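Long-range contact in exonuclease mut-7 homolog (Aedes aegypti, PDB 7JW2), which probably trims the 3' ends of AGO1-bound microRNAs as a magnesium-dependent 3'-5' exoribonuclease, represented here by its exonuclease domain: residues R30-P42 with Y184-Y196. Numbering follows the deposited sequence.
Sequences RQSMIAFASEWKP and YAALDAFCLLEIY. Unlike the reference sequence in segment 30-42: A37 (reference Asp).
A35 presses its methyl into the backbone of helix 184-196, its CB 3.3 Å from the carbonyl O of A189 and 3.8 Å from CB of L192. Small residues on both sides let strand 33-40 and the helix come within 6.7 Å of each other, axis to axis, running roughly antiparallel at 142°. L192 also brings CD1 to 3.5 Å from the backbone O of F36, while L193 packs CG against the same A35 methyl. The apolar packing continues toward the start of the strand, where M33 CG meets L193 CD2. With CG anti to the backbone N (chi1 -178°), M33 runs alongside L193 with opposite heading and makes an oblique Met-aromatic contact, its SD 5.1 Å from the Y196 ring centroid. The spacing along both segments, A37 (Asp in the reference sequence) with E39 and Y184 with D188, fits the first and third exonuclease motifs of a DEDDy enzyme, so the other end of the contact probably lies at the active site. There A37 and D188 are partly exposed, A37 CB is 4.3 Å from CB of A189, and the contact turns polar. A turn at chi2 brings the E39 carboxylate over to Y184, with OE1 3.7 Å from CE2 and oblique to the ring; OE2 alone lies at the ring edge in its plane, the carboxylate and ring planes being 63° apart. An ordered water bonds E39 OE1 at 2.6 Å, and also D188 OD2 and Y184 OH; Q54 of neighbouring strand 50-56 donates to E39 OE1 as well.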
loop_
_atom_site.group_PDB
_atom_site.type_symbol
_atom_site.label_atom_id
_atom_site.label_comp_id
_atom_site.label_asym_id
_atom_site.label_seq_id
_atom_site.Cartn_x
_atom_site.Cartn_y
_atom_site.Cartn_z
ATOM N N ARG A 30 -1.176 8.303 -6.504
ATOM C CA ARG A 30 -0.738 9.649 -6.876
ATOM C C ARG A 30 -0.919 9.968 -8.349
ATOM O O ARG A 30 -0.562 11.068 -8.777
ATOM C CB ARG A 30 0.726 9.860 -6.506
ATOM C CG ARG A 30 0.983 9.671 -5.037
ATOM C CD ARG A 30 0.189 10.641 -4.148
ATOM N NE ARG A 30 0.337 12.052 -4.498
ATOM C CZ ARG A 30 1.298 12.843 -4.027
ATOM N NH1 ARG A 30 2.206 12.358 -3.189
ATOM N NH2 ARG A 30 1.352 14.117 -4.386
ATOM N N GLN A 31 -1.462 9.057 -9.133
ATOM C CA GLN A 31 -1.654 9.334 -10.542
ATOM C C GLN A 31 -2.907 10.165 -10.767
ATOM O O GLN A 31 -3.854 10.143 -9.977
ATOM C CB GLN A 31 -1.787 8.027 -11.324
ATOM C CG GLN A 31 -0.568 7.127 -11.254
ATOM C CD GLN A 31 0.517 7.536 -12.220
ATOM O OE1 GLN A 31 0.269 8.290 -13.173
ATOM N NE2 GLN A 31 1.728 7.043 -11.991
ATOM N N SER A 32 -2.910 10.893 -11.887
ATOM C CA SER A 32 -4.073 11.668 -12.296
ATOM C C SER A 32 -4.858 11.027 -13.426
ATOM O O SER A 32 -5.993 11.447 -13.683
ATOM C CB SER A 32 -3.661 13.079 -12.734
ATOM O OG SER A 32 -3.198 13.789 -11.609
ATOM N N MET A 33 -4.305 10.003 -14.077
ATOM C CA MET A 33 -5.003 9.311 -15.153
ATOM C C MET A 33 -4.566 7.852 -15.163
ATOM O O MET A 33 -3.361 7.571 -15.185
ATOM C CB MET A 33 -4.730 9.961 -16.514
ATOM C CG MET A 33 -5.481 9.280 -17.644
ATOM S SD MET A 33 -5.489 10.146 -19.225
ATOM C CE MET A 33 -3.751 10.363 -19.447
ATOM N N ILE A 34 -5.549 6.940 -15.158
ATOM C CA ILE A 34 -5.337 5.495 -15.142
ATOM C C ILE A 34 -6.316 4.887 -16.133
ATOM O O ILE A 34 -7.444 5.358 -16.282
ATOM C CB ILE A 34 -5.578 4.872 -13.743
ATOM C CG1 ILE A 34 -4.749 5.591 -12.695
ATOM C CG2 ILE A 34 -5.265 3.356 -13.717
ATOM C CD1 ILE A 34 -3.347 5.250 -12.756
ATOM N N ALA A 35 -5.900 3.821 -16.801
ATOM C CA ALA A 35 -6.814 3.054 -17.630
ATOM C C ALA A 35 -7.029 1.692 -16.991
ATOM O O ALA A 35 -6.137 1.167 -16.326
ATOM C CB ALA A 35 -6.268 2.904 -19.052
ATOM N N PHE A 36 -8.219 1.126 -17.168
ATOM C CA PHE A 36 -8.458 -0.196 -16.591
ATOM C C PHE A 36 -9.209 -1.097 -17.556
ATOM O O PHE A 36 -9.963 -0.648 -18.433
ATOM C CB PHE A 36 -9.185 -0.130 -15.226
ATOM C CG PHE A 36 -10.635 0.265 -15.286
ATOM C CD1 PHE A 36 -11.641 -0.677 -15.433
ATOM C CD2 PHE A 36 -10.991 1.587 -15.105
ATOM C CE1 PHE A 36 -12.982 -0.289 -15.457
ATOM C CE2 PHE A 36 -12.320 1.986 -15.112
ATOM C CZ PHE A 36 -13.319 1.050 -15.288
ATOM N N ALA A 37 -8.979 -2.394 -17.360
ATOM C CA ALA A 37 -9.615 -3.485 -18.084
ATOM C C ALA A 37 -9.550 -4.716 -17.192
ATOM O O ALA A 37 -8.931 -4.695 -16.123
ATOM C CB ALA A 37 -8.932 -3.734 -19.433
ATOM N N SER A 38 -10.205 -5.796 -17.633
ATOM C CA SER A 38 -10.224 -7.013 -16.832
ATOM C C SER A 38 -10.400 -8.218 -17.736
ATOM O O SER A 38 -10.883 -8.107 -18.868
ATOM C CB SER A 38 -11.322 -6.965 -15.764
ATOM O OG SER A 38 -12.612 -6.912 -16.333
ATOM N N GLU A 39 -9.983 -9.373 -17.213
ATOM C CA GLU A 39 -10.166 -10.649 -17.887
ATOM C C GLU A 39 -10.884 -11.607 -16.949
ATOM O O GLU A 39 -10.595 -11.658 -15.748
ATOM C CB GLU A 39 -8.829 -11.274 -18.344
ATOM C CG GLU A 39 -7.896 -10.357 -19.143
ATOM C CD GLU A 39 -8.552 -9.734 -20.355
ATOM O OE1 GLU A 39 -8.157 -8.601 -20.722
ATOM O OE2 GLU A 39 -9.462 -10.363 -20.952
ATOM N N TRP A 40 -11.779 -12.410 -17.523
ATOM C CA TRP A 40 -12.670 -13.263 -16.755
ATOM C C TRP A 40 -12.456 -14.721 -17.123
ATOM O O TRP A 40 -12.096 -15.040 -18.259
ATOM C CB TRP A 40 -14.123 -12.854 -17.008
ATOM C CG TRP A 40 -14.402 -11.477 -16.482
ATOM C CD1 TRP A 40 -14.004 -10.294 -17.030
ATOM C CD2 TRP A 40 -15.107 -11.152 -15.284
ATOM N NE1 TRP A 40 -14.433 -9.244 -16.247
ATOM C CE2 TRP A 40 -15.106 -9.749 -15.166
ATOM C CE3 TRP A 40 -15.747 -11.913 -14.300
ATOM C CZ2 TRP A 40 -15.721 -9.090 -14.111
ATOM C CZ3 TRP A 40 -16.351 -11.262 -13.250
ATOM C CH2 TRP A 40 -16.334 -9.859 -13.164
ATOM N N LYS A 41 -12.664 -15.593 -16.146
ATOM C CA LYS A 41 -12.628 -17.022 -16.424
ATOM C C LYS A 41 -13.713 -17.377 -17.438
ATOM O O LYS A 41 -14.830 -16.854 -17.356
ATOM C CB LYS A 41 -12.858 -17.810 -15.141
ATOM C CG LYS A 41 -11.849 -17.603 -14.041
ATOM C CD LYS A 41 -12.162 -18.589 -12.924
ATOM C CE LYS A 41 -11.248 -18.429 -11.733
ATOM N NZ LYS A 41 -11.457 -19.565 -10.780
ATOM N N PRO A 42 -13.432 -18.254 -18.403
ATOM C CA PRO A 42 -14.513 -18.777 -19.247
ATOM C C PRO A 42 -15.603 -19.388 -18.377
ATOM O O PRO A 42 -15.328 -19.975 -17.333
ATOM C CB PRO A 42 -13.818 -19.832 -20.113
ATOM C CG PRO A 42 -12.389 -19.418 -20.155
ATOM C CD PRO A 42 -12.105 -18.731 -18.832
ATOM N N TYR A 184 -1.403 -9.547 -24.129
ATOM C CA TYR A 184 -2.715 -9.064 -24.536
ATOM C C TYR A 184 -3.397 -8.312 -23.397
ATOM O O TYR A 184 -3.979 -7.243 -23.612
ATOM C CB TYR A 184 -3.581 -10.241 -25.018
ATOM C CG TYR A 184 -5.045 -9.893 -25.122
ATOM C CD1 TYR A 184 -5.561 -9.288 -26.265
ATOM C CD2 TYR A 184 -5.908 -10.114 -24.054
ATOM C CE1 TYR A 184 -6.902 -8.935 -26.351
ATOM C CE2 TYR A 184 -7.238 -9.768 -24.130
ATOM C CZ TYR A 184 -7.730 -9.168 -25.271
ATOM O OH TYR A 184 -9.056 -8.829 -25.343
ATOM N N ALA A 185 -3.341 -8.860 -22.183
ATOM C CA ALA A 185 -4.029 -8.228 -21.060
ATOM C C ALA A 185 -3.439 -6.862 -20.745
ATOM O O ALA A 185 -4.180 -5.910 -20.459
ATOM C CB ALA A 185 -3.978 -9.145 -19.829
ATOM N N ALA A 186 -2.110 -6.749 -20.765
ATOM C CA ALA A 186 -1.493 -5.471 -20.429
ATOM C C ALA A 186 -1.811 -4.424 -21.490
ATOM O O ALA A 186 -2.117 -3.267 -21.164
ATOM C CB ALA A 186 0.016 -5.651 -20.260
ATOM N N LEU A 187 -1.733 -4.800 -22.761
ATOM C CA LEU A 187 -2.020 -3.849 -23.820
ATOM C C LEU A 187 -3.492 -3.453 -23.853
ATOM O O LEU A 187 -3.816 -2.336 -24.278
ATOM C CB LEU A 187 -1.578 -4.431 -25.163
ATOM C CG LEU A 187 -1.655 -3.474 -26.353
ATOM C CD1 LEU A 187 -0.855 -2.200 -26.101
ATOM C CD2 LEU A 187 -1.165 -4.192 -27.608
ATOM N N ASP A 188 -4.407 -4.329 -23.405
ATOM C CA ASP A 188 -5.818 -3.975 -23.503
ATOM C C ASP A 188 -6.147 -2.806 -22.580
ATOM O O ASP A 188 -7.052 -2.023 -22.879
ATOM C CB ASP A 188 -6.717 -5.184 -23.222
ATOM C CG ASP A 188 -7.793 -5.361 -24.298
ATOM O OD1 ASP A 188 -7.440 -5.444 -25.500
ATOM O OD2 ASP A 188 -8.992 -5.391 -23.943
ATOM N N ALA A 189 -5.410 -2.666 -21.477
ATOM C CA ALA A 189 -5.548 -1.470 -20.652
ATOM C C ALA A 189 -4.743 -0.301 -21.224
ATOM O O ALA A 189 -5.268 0.814 -21.351
ATOM C CB ALA A 189 -5.132 -1.780 -19.211
ATOM N N PHE A 190 -3.473 -0.530 -21.587
ATOM C CA PHE A 190 -2.609 0.583 -21.993
ATOM C C PHE A 190 -3.125 1.292 -23.248
ATOM O O PHE A 190 -2.997 2.521 -23.369
ATOM C CB PHE A 190 -1.175 0.104 -22.224
ATOM C CG PHE A 190 -0.184 1.226 -22.442
ATOM C CD1 PHE A 190 0.142 1.643 -23.725
ATOM C CD2 PHE A 190 0.420 1.851 -21.364
ATOM C CE1 PHE A 190 1.051 2.672 -23.928
ATOM C CE2 PHE A 190 1.335 2.880 -21.550
ATOM C CZ PHE A 190 1.651 3.290 -22.845
ATOM N N CYS A 191 -3.707 0.552 -24.192
ATOM C CA CYS A 191 -4.114 1.191 -25.445
ATOM C C CYS A 191 -5.217 2.220 -25.223
ATOM O O CYS A 191 -5.416 3.105 -26.072
ATOM C CB CYS A 191 -4.538 0.131 -26.474
ATOM S SG CYS A 191 -6.178 -0.620 -26.221
ATOM N N LEU A 192 -5.942 2.130 -24.103
ATOM C CA LEU A 192 -6.959 3.131 -23.809
ATOM C C LEU A 192 -6.325 4.496 -23.589
ATOM O O LEU A 192 -6.889 5.520 -24.007
ATOM C CB LEU A 192 -7.771 2.707 -22.581
ATOM C CG LEU A 192 -8.383 1.305 -22.657
ATOM C CD1 LEU A 192 -9.107 1.014 -21.347
ATOM C CD2 LEU A 192 -9.312 1.172 -23.859
ATOM N N LEU A 193 -5.136 4.528 -22.971
ATOM C CA LEU A 193 -4.425 5.799 -22.809
ATOM C C LEU A 193 -4.036 6.369 -24.162
ATOM O O LEU A 193 -4.201 7.573 -24.409
ATOM C CB LEU A 193 -3.173 5.621 -21.952
ATOM C CG LEU A 193 -3.376 5.156 -20.504
ATOM C CD1 LEU A 193 -2.096 4.554 -19.985
ATOM C CD2 LEU A 193 -3.792 6.333 -19.615
ATOM N N GLU A 194 -3.519 5.518 -25.047
ATOM C CA GLU A 194 -3.129 5.966 -26.384
ATOM C C GLU A 194 -4.330 6.443 -27.191
ATOM O O GLU A 194 -4.228 7.425 -27.940
ATOM C CB GLU A 194 -2.412 4.831 -27.121
ATOM C CG GLU A 194 -1.209 4.275 -26.385
ATOM C CD GLU A 194 -0.686 3.004 -27.024
ATOM O OE1 GLU A 194 -1.422 1.993 -27.022
ATOM O OE2 GLU A 194 0.468 3.007 -27.508
ATOM N N ILE A 195 -5.477 5.769 -27.054
ATOM C CA ILE A 195 -6.697 6.211 -27.728
ATOM C C ILE A 195 -7.118 7.593 -27.234
ATOM O O ILE A 195 -7.398 8.495 -28.034
ATOM C CB ILE A 195 -7.821 5.181 -27.534
ATOM C CG1 ILE A 195 -7.577 3.951 -28.414
ATOM C CG2 ILE A 195 -9.159 5.790 -27.843
ATOM C CD1 ILE A 195 -8.444 2.777 -28.020
ATOM N N TYR A 196 -7.191 7.779 -25.911
ATOM C CA TYR A 196 -7.600 9.080 -25.385
ATOM C C TYR A 196 -6.683 10.183 -25.887
ATOM O O TYR A 196 -7.149 11.268 -26.273
ATOM C CB TYR A 196 -7.626 9.056 -23.848
ATOM C CG TYR A 196 -8.214 10.334 -23.300
ATOM C CD1 TYR A 196 -9.583 10.559 -23.345
ATOM C CD2 TYR A 196 -7.401 11.340 -22.802
ATOM C CE1 TYR A 196 -10.138 11.744 -22.890
ATOM C CE2 TYR A 196 -7.953 12.536 -22.346
ATOM C CZ TYR A 196 -9.324 12.717 -22.391
ATOM O OH TYR A 196 -9.900 13.892 -21.949
HETATM O O HOH W 1 -9.745 -7.750 -22.646
#